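Local coordinates for ABC transporter substrate binding protein (Ribose) (Agrobacterium vitis S4, PDB 4WT7), which binds D-allitol in the cleft between its two lobes and probably serves as the sugar- or polyol-capturing component of an ABC importer, at residues A[43-48]-A[273-278]; A[225-230]-A[249-254]; A[128-133]-A[280-285]; A[36-41]-A[92-97]. All coordinates share one frame; numbering follows the deposited sequence.

Contact 1 of 4, residues A[43-48]-A[273-278]; sequences DHFFDL and QQPAEL. With X9X (D-allitol), chain C.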
# COMPACT_ATOMS: atom_id res chain seq x y z
N ASP A 43 -9.24 6.40 3.42
CA ASP A 43 -9.73 6.02 4.74
C ASP A 43 -8.63 5.58 5.70
O ASP A 43 -8.93 5.15 6.81
CB ASP A 43 -10.75 4.88 4.61
CG ASP A 43 -10.08 3.52 4.60
OD1 ASP A 43 -9.12 3.36 3.83
OD2 ASP A 43 -10.49 2.62 5.40
N HIS A 44 -7.37 5.64 5.27
CA HIS A 44 -6.26 5.45 6.19
C HIS A 44 -5.00 6.14 5.71
O HIS A 44 -4.99 6.74 4.65
CB HIS A 44 -5.98 3.96 6.39
CG HIS A 44 -5.54 3.26 5.16
ND1 HIS A 44 -6.43 2.82 4.20
CD2 HIS A 44 -4.32 2.88 4.72
CE1 HIS A 44 -5.78 2.22 3.22
NE2 HIS A 44 -4.49 2.23 3.52
N PHE A 45 -3.94 5.98 6.49
CA PHE A 45 -2.75 6.83 6.41
C PHE A 45 -2.15 6.94 5.02
O PHE A 45 -1.97 8.04 4.50
CB PHE A 45 -1.69 6.30 7.37
CG PHE A 45 -0.37 6.98 7.26
CD1 PHE A 45 -0.19 8.26 7.79
CD2 PHE A 45 0.70 6.35 6.66
CE1 PHE A 45 1.05 8.88 7.71
CE2 PHE A 45 1.94 6.96 6.58
CZ PHE A 45 2.11 8.23 7.09
N PHE A 46 -1.83 5.81 4.41
CA PHE A 46 -1.12 5.84 3.15
C PHE A 46 -1.95 6.61 2.11
O PHE A 46 -1.45 7.54 1.42
CB PHE A 46 -0.81 4.43 2.67
CG PHE A 46 -0.09 4.38 1.37
CD1 PHE A 46 -0.78 4.42 0.18
CD2 PHE A 46 1.29 4.27 1.33
CE1 PHE A 46 -0.12 4.37 -1.03
CE2 PHE A 46 1.96 4.22 0.12
CZ PHE A 46 1.26 4.28 -1.05
N ASP A 47 -3.23 6.26 2.01
CA ASP A 47 -4.07 6.78 0.96
C ASP A 47 -4.32 8.27 1.11
O ASP A 47 -4.25 9.01 0.13
CB ASP A 47 -5.41 6.05 0.92
CG ASP A 47 -5.27 4.56 0.71
OD1 ASP A 47 -4.15 4.01 0.72
OD2 ASP A 47 -6.33 3.92 0.56
N LEU A 48 -4.67 8.69 2.32
CA LEU A 48 -4.89 10.10 2.62
C LEU A 48 -3.65 10.94 2.31
O LEU A 48 -3.73 11.96 1.65
CB LEU A 48 -5.28 10.28 4.11
CG LEU A 48 -5.64 11.72 4.47
CD1 LEU A 48 -6.68 12.26 3.54
CD2 LEU A 48 -6.11 11.83 5.93
N GLN A 273 6.65 3.13 4.06
CA GLN A 273 6.61 3.82 2.78
C GLN A 273 6.58 5.31 2.97
O GLN A 273 6.50 5.81 4.10
CB GLN A 273 5.36 3.40 2.03
CG GLN A 273 5.36 1.96 1.65
CD GLN A 273 4.37 1.66 0.51
OE1 GLN A 273 4.70 1.81 -0.66
NE2 GLN A 273 3.16 1.27 0.87
N GLN A 274 6.60 6.02 1.84
CA GLN A 274 6.64 7.49 1.81
C GLN A 274 5.52 8.00 0.89
O GLN A 274 5.77 8.43 -0.25
CB GLN A 274 7.99 7.95 1.31
CG GLN A 274 9.14 7.43 2.14
CD GLN A 274 10.47 8.16 1.86
OE1 GLN A 274 10.66 9.29 2.32
NE2 GLN A 274 11.39 7.51 1.14
N PRO A 275 4.28 7.92 1.36
CA PRO A 275 3.13 8.27 0.53
C PRO A 275 3.10 9.76 0.13
O PRO A 275 2.77 10.09 -1.01
CB PRO A 275 1.93 7.87 1.39
CG PRO A 275 2.51 7.74 2.83
CD PRO A 275 3.87 7.21 2.59
N ALA A 276 3.45 10.65 1.03
CA ALA A 276 3.47 12.04 0.59
C ALA A 276 4.51 12.22 -0.55
O ALA A 276 4.22 12.86 -1.57
CB ALA A 276 3.71 12.98 1.75
N GLU A 277 5.68 11.60 -0.41
CA GLU A 277 6.67 11.65 -1.48
C GLU A 277 6.15 11.03 -2.78
O GLU A 277 6.35 11.58 -3.85
CB GLU A 277 7.99 10.99 -1.10
CG GLU A 277 8.82 11.77 -0.11
CD GLU A 277 9.24 13.13 -0.64
OE1 GLU A 277 9.42 13.27 -1.87
OE2 GLU A 277 9.35 14.07 0.19
N LEU A 278 5.49 9.88 -2.69
CA LEU A 278 4.94 9.26 -3.88
C LEU A 278 3.97 10.19 -4.60
O LEU A 278 4.01 10.30 -5.82
CB LEU A 278 4.23 7.95 -3.53
CG LEU A 278 5.22 6.81 -3.37
CD1 LEU A 278 4.65 5.74 -2.44
CD2 LEU A 278 5.60 6.25 -4.73
OAA X9X C . -4.73 -1.53 -1.32
CAG X9X C . -4.56 -1.50 0.05
CAI X9X C . -3.30 -0.91 0.60
OAC X9X C . -2.19 -1.74 0.37
CAK X9X C . -3.12 0.51 0.14
OAE X9X C . -4.29 1.15 0.47
CAL X9X C . -2.01 1.22 0.92
OAF X9X C . -2.24 1.17 2.29
CAJ X9X C . -0.58 0.83 0.59
OAD X9X C . -0.15 -0.32 1.23
CAH X9X C . -0.24 0.78 -0.88
OAB X9X C . 1.10 1.07 -1.20

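Contact 2 of 4, residues A[225-230]-A[249-254]; sequences AWDIPQ and GVDGSP. With X9X (D-allitol), chain C.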
# COMPACT_ATOMS: atom_id res chain seq x y z
N ALA A 225 -0.20 -7.32 3.82
CA ALA A 225 0.49 -6.60 2.74
C ALA A 225 0.58 -5.10 3.03
O ALA A 225 1.34 -4.37 2.37
CB ALA A 225 -0.23 -6.86 1.40
N TRP A 226 -0.20 -4.66 4.01
CA TRP A 226 -0.20 -3.30 4.49
C TRP A 226 -0.55 -3.36 5.98
O TRP A 226 -0.97 -4.39 6.46
CB TRP A 226 -1.18 -2.42 3.71
CG TRP A 226 -2.59 -2.90 3.74
CD1 TRP A 226 -3.05 -4.12 3.30
CD2 TRP A 226 -3.72 -2.19 4.20
NE1 TRP A 226 -4.41 -4.21 3.49
CE2 TRP A 226 -4.85 -3.03 4.03
CE3 TRP A 226 -3.91 -0.92 4.72
CZ2 TRP A 226 -6.14 -2.64 4.40
CZ3 TRP A 226 -5.18 -0.53 5.08
CH2 TRP A 226 -6.28 -1.38 4.92
N ASP A 227 -0.43 -2.26 6.70
CA ASP A 227 -0.26 -2.37 8.15
C ASP A 227 -1.50 -2.11 9.02
O ASP A 227 -1.45 -2.32 10.22
CB ASP A 227 0.98 -1.60 8.61
CG ASP A 227 0.82 -0.07 8.57
OD1 ASP A 227 -0.25 0.43 8.14
OD2 ASP A 227 1.79 0.60 9.00
N ILE A 228 -2.62 -1.73 8.42
CA ILE A 228 -3.84 -1.54 9.19
C ILE A 228 -4.46 -2.88 9.64
O ILE A 228 -4.89 -2.98 10.81
CB ILE A 228 -4.83 -0.63 8.42
CG1 ILE A 228 -4.14 0.71 8.11
CG2 ILE A 228 -6.08 -0.38 9.21
CD1 ILE A 228 -3.43 1.37 9.33
N PRO A 229 -4.47 -3.91 8.78
CA PRO A 229 -4.86 -5.24 9.30
C PRO A 229 -3.84 -5.70 10.36
O PRO A 229 -4.21 -6.32 11.39
CB PRO A 229 -4.79 -6.14 8.09
CG PRO A 229 -4.94 -5.20 6.91
CD PRO A 229 -4.34 -3.90 7.31
N GLN A 230 -2.57 -5.38 10.12
CA GLN A 230 -1.54 -5.67 11.11
C GLN A 230 -1.94 -5.11 12.47
O GLN A 230 -1.81 -5.79 13.48
CB GLN A 230 -0.17 -5.14 10.67
CG GLN A 230 0.99 -5.51 11.60
CD GLN A 230 2.30 -4.81 11.20
OE1 GLN A 230 2.33 -3.95 10.31
NE2 GLN A 230 3.39 -5.18 11.87
N GLY A 249 4.00 -6.16 8.52
CA GLY A 249 3.27 -5.37 7.54
C GLY A 249 4.04 -4.26 6.84
O GLY A 249 5.27 -4.13 6.95
N VAL A 250 3.28 -3.44 6.11
CA VAL A 250 3.85 -2.40 5.29
C VAL A 250 3.03 -1.13 5.37
O VAL A 250 1.81 -1.18 5.59
CB VAL A 250 3.86 -2.90 3.80
CG1 VAL A 250 4.46 -1.87 2.89
CG2 VAL A 250 4.56 -4.22 3.69
N ASP A 251 3.73 0.00 5.20
CA ASP A 251 3.21 1.38 5.07
C ASP A 251 3.91 2.33 6.07
O ASP A 251 4.16 3.49 5.76
CB ASP A 251 1.69 1.48 5.26
CG ASP A 251 0.91 1.01 4.05
OD1 ASP A 251 1.55 0.52 3.11
OD2 ASP A 251 -0.35 1.10 4.09
N GLY A 252 4.22 1.81 7.27
CA GLY A 252 4.67 2.66 8.36
C GLY A 252 3.67 3.74 8.76
O GLY A 252 4.01 4.91 8.90
N SER A 253 2.41 3.35 8.93
CA SER A 253 1.46 4.27 9.54
C SER A 253 1.98 4.54 10.96
O SER A 253 2.53 3.66 11.58
CB SER A 253 0.04 3.66 9.58
OG SER A 253 -0.28 3.07 8.34
N PRO A 254 1.83 5.77 11.45
CA PRO A 254 2.40 6.13 12.76
C PRO A 254 1.89 5.26 13.89
O PRO A 254 2.66 4.84 14.76
CB PRO A 254 1.93 7.57 12.98
CG PRO A 254 1.66 8.11 11.62
CD PRO A 254 1.25 6.94 10.75
OAA X9X C . -4.73 -1.53 -1.32
CAG X9X C . -4.56 -1.50 0.05
CAI X9X C . -3.30 -0.91 0.60
OAC X9X C . -2.19 -1.74 0.37
CAK X9X C . -3.12 0.51 0.14
OAE X9X C . -4.29 1.15 0.47
CAL X9X C . -2.01 1.22 0.92
OAF X9X C . -2.24 1.17 2.29
CAJ X9X C . -0.58 0.83 0.59
OAD X9X C . -0.15 -0.32 1.23
CAH X9X C . -0.24 0.78 -0.88
OAB X9X C . 1.10 1.07 -1.20

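Contact 3 of 4, residues A[128-133]-A[280-285]; sequences NNSTSD and RQAIQN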
# COMPACT_ATOMS: atom_id res chain seq x y z
N ASN A 128 3.34 6.19 -16.34
CA ASN A 128 4.30 6.15 -15.28
C ASN A 128 3.61 5.81 -13.95
O ASN A 128 2.61 6.41 -13.59
CB ASN A 128 5.00 7.51 -15.21
CG ASN A 128 5.84 7.69 -13.97
OD1 ASN A 128 5.42 8.35 -13.01
ND2 ASN A 128 7.00 7.08 -13.96
N ASN A 129 4.16 4.80 -13.29
CA ASN A 129 3.61 4.28 -12.02
C ASN A 129 4.61 4.65 -10.95
O ASN A 129 5.77 4.18 -10.98
CB ASN A 129 3.41 2.75 -12.11
CG ASN A 129 2.88 2.14 -10.81
OD1 ASN A 129 2.29 2.83 -9.96
ND2 ASN A 129 3.14 0.83 -10.63
N SER A 130 4.21 5.58 -10.07
CA SER A 130 4.96 5.90 -8.86
C SER A 130 4.60 4.90 -7.76
O SER A 130 3.44 4.74 -7.41
CB SER A 130 4.66 7.33 -8.37
OG SER A 130 5.06 8.30 -9.31
N THR A 131 5.61 4.22 -7.23
CA THR A 131 5.38 3.09 -6.39
C THR A 131 6.68 2.80 -5.67
O THR A 131 7.74 3.17 -6.18
CB THR A 131 4.92 1.87 -7.24
OG1 THR A 131 4.47 0.81 -6.40
CG2 THR A 131 6.06 1.32 -8.13
N SER A 132 6.62 2.21 -4.48
CA SER A 132 7.83 1.67 -3.88
C SER A 132 8.30 0.53 -4.78
O SER A 132 7.53 0.04 -5.59
CB SER A 132 7.54 1.12 -2.47
OG SER A 132 7.15 2.15 -1.57
N ASP A 133 9.55 0.09 -4.62
CA ASP A 133 10.02 -1.13 -5.24
C ASP A 133 9.50 -2.27 -4.37
O ASP A 133 10.15 -2.66 -3.39
CB ASP A 133 11.53 -1.15 -5.29
CG ASP A 133 12.11 -2.50 -5.66
OD1 ASP A 133 11.39 -3.52 -5.70
OD2 ASP A 133 13.33 -2.53 -5.96
N ARG A 280 3.79 13.53 -4.46
CA ARG A 280 4.55 14.62 -5.09
C ARG A 280 5.29 14.17 -6.32
O ARG A 280 5.30 14.86 -7.33
CB ARG A 280 5.52 15.28 -4.09
CG ARG A 280 4.83 16.29 -3.21
CD ARG A 280 5.84 17.09 -2.38
NE ARG A 280 6.55 16.25 -1.43
CZ ARG A 280 6.06 15.83 -0.26
NH1 ARG A 280 4.82 16.15 0.12
NH2 ARG A 280 6.81 15.07 0.54
N GLN A 281 5.89 13.00 -6.26
CA GLN A 281 6.56 12.48 -7.43
C GLN A 281 5.62 12.36 -8.61
O GLN A 281 5.96 12.76 -9.75
CB GLN A 281 7.16 11.12 -7.15
CG GLN A 281 8.26 10.83 -8.13
CD GLN A 281 8.74 9.42 -8.02
OE1 GLN A 281 9.92 9.18 -7.73
NE2 GLN A 281 7.85 8.45 -8.27
N ALA A 282 4.44 11.80 -8.37
CA ALA A 282 3.48 11.61 -9.46
C ALA A 282 3.24 12.95 -10.16
O ALA A 282 3.34 13.04 -11.38
CB ALA A 282 2.16 11.02 -8.95
N ILE A 283 2.96 14.00 -9.38
CA ILE A 283 2.68 15.32 -9.95
C ILE A 283 3.93 15.96 -10.60
O ILE A 283 3.84 16.61 -11.66
CB ILE A 283 2.07 16.26 -8.92
CG1 ILE A 283 0.84 15.63 -8.28
CG2 ILE A 283 1.63 17.52 -9.60
CD1 ILE A 283 -0.13 15.01 -9.29
N GLN A 284 5.08 15.79 -9.97
CA GLN A 284 6.33 16.19 -10.60
C GLN A 284 6.39 15.53 -11.98
O GLN A 284 6.72 16.19 -12.97
CB GLN A 284 7.56 15.78 -9.77
CG GLN A 284 7.87 16.71 -8.56
CD GLN A 284 8.47 18.07 -8.96
OE1 GLN A 284 9.54 18.14 -9.58
NE2 GLN A 284 7.78 19.16 -8.61
N ASN A 285 6.06 14.23 -12.04
CA ASN A 285 6.18 13.51 -13.30
C ASN A 285 5.13 13.95 -14.32
O ASN A 285 5.40 13.95 -15.53
CB ASN A 285 6.20 11.99 -13.08
CG ASN A 285 7.53 11.51 -12.53
OD1 ASN A 285 8.47 12.29 -12.38
ND2 ASN A 285 7.63 10.23 -12.21

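Contact 4 of 4, residues A[36-41]-A[92-97]; sequences GISTAG and IVQLLG. With X9X (D-allitol), chain C.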
# COMPACT_ATOMS: atom_id res chain seq x y z
N GLY A 36 -6.64 15.91 -13.27
CA GLY A 36 -7.60 15.03 -12.62
C GLY A 36 -6.86 14.20 -11.58
O GLY A 36 -5.85 13.57 -11.90
N ILE A 37 -7.34 14.18 -10.34
CA ILE A 37 -6.71 13.35 -9.32
C ILE A 37 -7.73 12.42 -8.71
O ILE A 37 -8.60 12.88 -8.00
CB ILE A 37 -6.11 14.22 -8.19
CG1 ILE A 37 -5.02 15.13 -8.74
CG2 ILE A 37 -5.52 13.35 -7.05
CD1 ILE A 37 -4.65 16.19 -7.78
N SER A 38 -7.61 11.14 -8.99
CA SER A 38 -8.61 10.13 -8.59
C SER A 38 -7.99 9.08 -7.67
O SER A 38 -7.00 8.46 -8.03
CB SER A 38 -9.17 9.41 -9.83
OG SER A 38 -10.03 8.32 -9.50
N THR A 39 -8.59 8.89 -6.48
CA THR A 39 -8.10 7.88 -5.54
C THR A 39 -9.21 6.86 -5.26
O THR A 39 -10.38 7.22 -5.23
CB THR A 39 -7.62 8.51 -4.22
OG1 THR A 39 -7.07 7.51 -3.38
CG2 THR A 39 -8.71 9.20 -3.47
N ALA A 40 -8.84 5.59 -5.06
CA ALA A 40 -9.82 4.59 -4.66
C ALA A 40 -10.45 4.97 -3.29
O ALA A 40 -11.63 4.73 -3.06
CB ALA A 40 -9.18 3.22 -4.57
N GLY A 41 -9.66 5.55 -2.38
CA GLY A 41 -10.19 6.02 -1.10
C GLY A 41 -9.21 6.92 -0.37
O GLY A 41 -8.13 7.20 -0.89
N ILE A 92 -4.64 12.65 -16.05
CA ILE A 92 -5.32 12.05 -14.92
C ILE A 92 -4.33 11.21 -14.12
O ILE A 92 -3.53 10.47 -14.72
CB ILE A 92 -6.47 11.16 -15.40
CG1 ILE A 92 -7.55 12.01 -16.05
CG2 ILE A 92 -7.04 10.33 -14.26
CD1 ILE A 92 -8.67 11.22 -16.74
N VAL A 93 -4.34 11.31 -12.79
CA VAL A 93 -3.50 10.43 -11.97
C VAL A 93 -4.42 9.57 -11.12
O VAL A 93 -5.29 10.09 -10.42
CB VAL A 93 -2.53 11.19 -10.98
CG1 VAL A 93 -1.49 10.23 -10.44
CG2 VAL A 93 -1.85 12.34 -11.65
N GLN A 94 -4.22 8.27 -11.20
CA GLN A 94 -5.05 7.33 -10.44
C GLN A 94 -4.25 6.69 -9.33
O GLN A 94 -3.19 6.10 -9.55
CB GLN A 94 -5.64 6.26 -11.36
CG GLN A 94 -6.33 5.11 -10.64
CD GLN A 94 -7.50 5.60 -9.83
OE1 GLN A 94 -8.22 6.53 -10.25
NE2 GLN A 94 -7.72 4.99 -8.68
N LEU A 95 -4.79 6.80 -8.13
CA LEU A 95 -4.14 6.29 -6.94
C LEU A 95 -4.86 5.02 -6.43
O LEU A 95 -6.00 5.07 -5.98
CB LEU A 95 -4.11 7.38 -5.85
CG LEU A 95 -3.73 6.94 -4.43
CD1 LEU A 95 -2.30 6.42 -4.40
CD2 LEU A 95 -3.89 8.09 -3.46
N LEU A 96 -4.14 3.91 -6.48
CA LEU A 96 -4.61 2.63 -5.95
C LEU A 96 -5.85 2.16 -6.70
O LEU A 96 -6.24 2.71 -7.75
CB LEU A 96 -4.81 2.71 -4.42
CG LEU A 96 -3.48 2.69 -3.65
CD1 LEU A 96 -3.57 3.13 -2.16
CD2 LEU A 96 -2.85 1.33 -3.79
N GLY A 97 -6.45 1.12 -6.17
CA GLY A 97 -7.57 0.50 -6.81
C GLY A 97 -7.16 -0.86 -7.35
O GLY A 97 -5.96 -1.13 -7.58
OAA X9X C . -4.73 -1.53 -1.32
CAG X9X C . -4.56 -1.50 0.05
CAI X9X C . -3.30 -0.91 0.60
OAC X9X C . -2.19 -1.74 0.37
CAK X9X C . -3.12 0.51 0.14
OAE X9X C . -4.29 1.15 0.47
CAL X9X C . -2.01 1.22 0.92
OAF X9X C . -2.24 1.17 2.29
CAJ X9X C . -0.58 0.83 0.59
OAD X9X C . -0.15 -0.32 1.23
CAH X9X C . -0.24 0.78 -0.88
OAB X9X C . 1.10 1.07 -1.20

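Contact 1 of 4, residues A[43-48]-A[273-278]
With CG set trans to the backbone N (chi1 180°), the Phe46 side chain runs from the start of its helix to the 273-278 segment, where one face of the ring meets Pro275. CB of Pro275 sits over that face, 4.0 Å from the centroid and 24° off the normal, a CH-pi contact. The opposite face carries D-allitol, whose OAB lies above the rim, so the ring is clamped between proline and ligand. Phe45, also turned trans, brings CE2 to 3.9 Å from Pro275 CG, the two side chains crossing at about a right angle. Leu278 CD1 adds a further apolar touch at Phe46 CZ.

Gln273 has an extended chain that carries its amide past Phe46 CE2, the ring and amide planes 22° apart. Its NE2 donates to OAB of the ligand in a nearly straight bond of 2.9 Å, while OE1 is held by Ser132 and NE2 also reaches Asp251. From the other segment, His44 NE2 donates to OAF at 2.8 Å and Asp47 OD1 accepts from OAE at 2.9 Å. ND1 of His44 donates to Asp43 OD1, and the two bonds at ND1 and NE2 together should hold the ring's rotation; Asp47 OD2 is in a salt bridge with Arg72.

This is the polyol pocket of a periplasmic binding protein, built here where the first turns of helices 45-60 and 275-290 meet, Pro275 and Ala276 packing on Gln49 one turn into the first helix.

Contact 2 of 4, residues A[225-230]-A[249-254]
Asp227 reaches Ser253 with both carboxylate oxygens, a two-pronged grip on one residue. Its OD1 accepts from Ser253 OG at 2.6 Å and its OD2 from Ser253 N at 2.8 Å, each through the syn lone pair. The side chain gets there because CG stands between the backbone N and the carbonyl carbon (chi1 73°), which folds the carboxylate over the 249-254 segment. Ile228 CD1 lies against Ser253 OG.

Asp251 has CG trans to the carbonyl carbon (chi1 -76°) and turns its carboxylate to D-allitol: OD1 accepts from OAD at 2.7 Å and OD2 from OAF at 2.6 Å. The two carboxylates approach to 4.1 Å between Asp227 OD1 and Asp251 OD2, a like-charge pair that the serine and the ligand hydroxyls probably help to offset.

The segments lie at the C-terminal ends of parallel strands 221-224 and 246-249 in one lobe of the binding protein, and the loops at these strand ends line the cleft, as is usual in this fold. Trp226 lays one indole face against the polyol, with CAI above its rim and Pro229 CD over the centre of the other face; NE1 is bound to Asp193.

Farther along the helix, the extended Gln230 places OE1 3.3 Å from Gly249 CA, close against the bare backbone, while its NE2 binds Ala269 O. Val250 CB rests 3.2 Å from Ala225 O, a carbonyl that also accepts from Arg170.

Contact 3 of 4, residues A[128-133]-A[280-285]
Gln281 is the first residue of the 280-285 segment to meet the strand. With CG trans to the backbone N and the chain extended beyond it, its amide reaches Ser130, and NE2 donates to OG at 3.0 Å. The hydroxyl lies close to the plane of the amide. Val301 packs against the same glutamine from a loop.

Ala282 follows, where helix and strand backbones come near each other: Ser130 OG is 3.7 Å from Ala282 CA and 4.0 Å from Ala282 CB, and Ser130 CA and Ala282 CA are 5.9 Å apart. Ile283 and Gln284 turn to other neighbours, the isoleucine to Gln54, Glu57 and Val58 of helix 45-60.

Asn285, one turn after Gln281, makes the second polar link. Its ND2 donates to Asn128 OD1 at 3.0 Å with a nearly straight angle of 168°. The two amides are almost crosswise, their planes 71° apart: the acceptor lies in the Asn285 amide plane, but ND2 stands 45° above the carbonyl plane of Asn128. The amide nitrogen of Asn128 binds Ser299 OG and Pro296 O.

Helix 275-290 runs nearly antiparallel to strand 129-131, the axes of the short segments 8.5 Å apart, across one face of the parallel sheet of this lobe, with Ile119 of the next strand beside Ala282. Two amide donors, a helical turn apart, meet two side-chain oxygens on residues two apart, Asn128 and Ser130, so this buried interface is held mainly by directional hydrogen bonds, with little apolar contact between the two segments.

Contact 4 of 4, residues A[36-41]-A[92-97]
Strands 34-39 and 91-95 are parallel neighbours in the central sheet of one lobe of this periplasmic binding protein, a Rossmann-like alpha/beta layer, and their C-terminal ends open toward the ligand cleft. Four bridges pair Gly36 to Thr39 with Ile92 to Leu95. The backbone ladder alternates: Val93 N donates to Gly36 O, Ser38 N to Val93 O at 2.9 Å, Leu95 N to Ser38 O at 2.8 Å, and Ala40 N to Leu95 O.

On the face that helix 74-87 covers through Leu77 and Leu81, Ser38 OG donates to Gln94 OE1 at 2.7 Å, its bond directed at a lone pair of the amide oxygen; Gln80 also binds this hydroxyl. A bend at chi2 (61°) brings the Gln94 amide forward to Leu96, where NE2 donates to Leu96 O at 2.9 Å and ties down the turn after the strand. On the other face Thr39 and Leu95 run alongside each other, Thr39 OG1 against Leu95 CD2, and Thr39 OG1 donates to Gly41 O.

Beyond the ladder, Ala40 CB packs on Leu96 and Gly97, and Leu96 reaches the polyol with CD1 3.4 Å from D-allitol OAE.

Contacts 1, 2 and 4 all touch D-allitol, contact 2 from one lobe and contact 4 from the other, their centres about 20 Å apart with no direct touch between them. Contact 1 lies between them and joins both: Gln273 NE2 is 2.9 Å from Asp251 OD1 of contact 2, and Asp47 OD1 is 3.1 Å from Leu96 CD1 of contact 4. Contact 3 stands behind the pocket, sharing helix 275-290 with contact 1; Ser132 OG, 2.6 Å from Gln273 OE1, links it to a ligand-binding amide as second shell. Contacts 3 and 4 meet on the same sheet, where Ile283 CD1 is 3.9 Å from Val93 CG2.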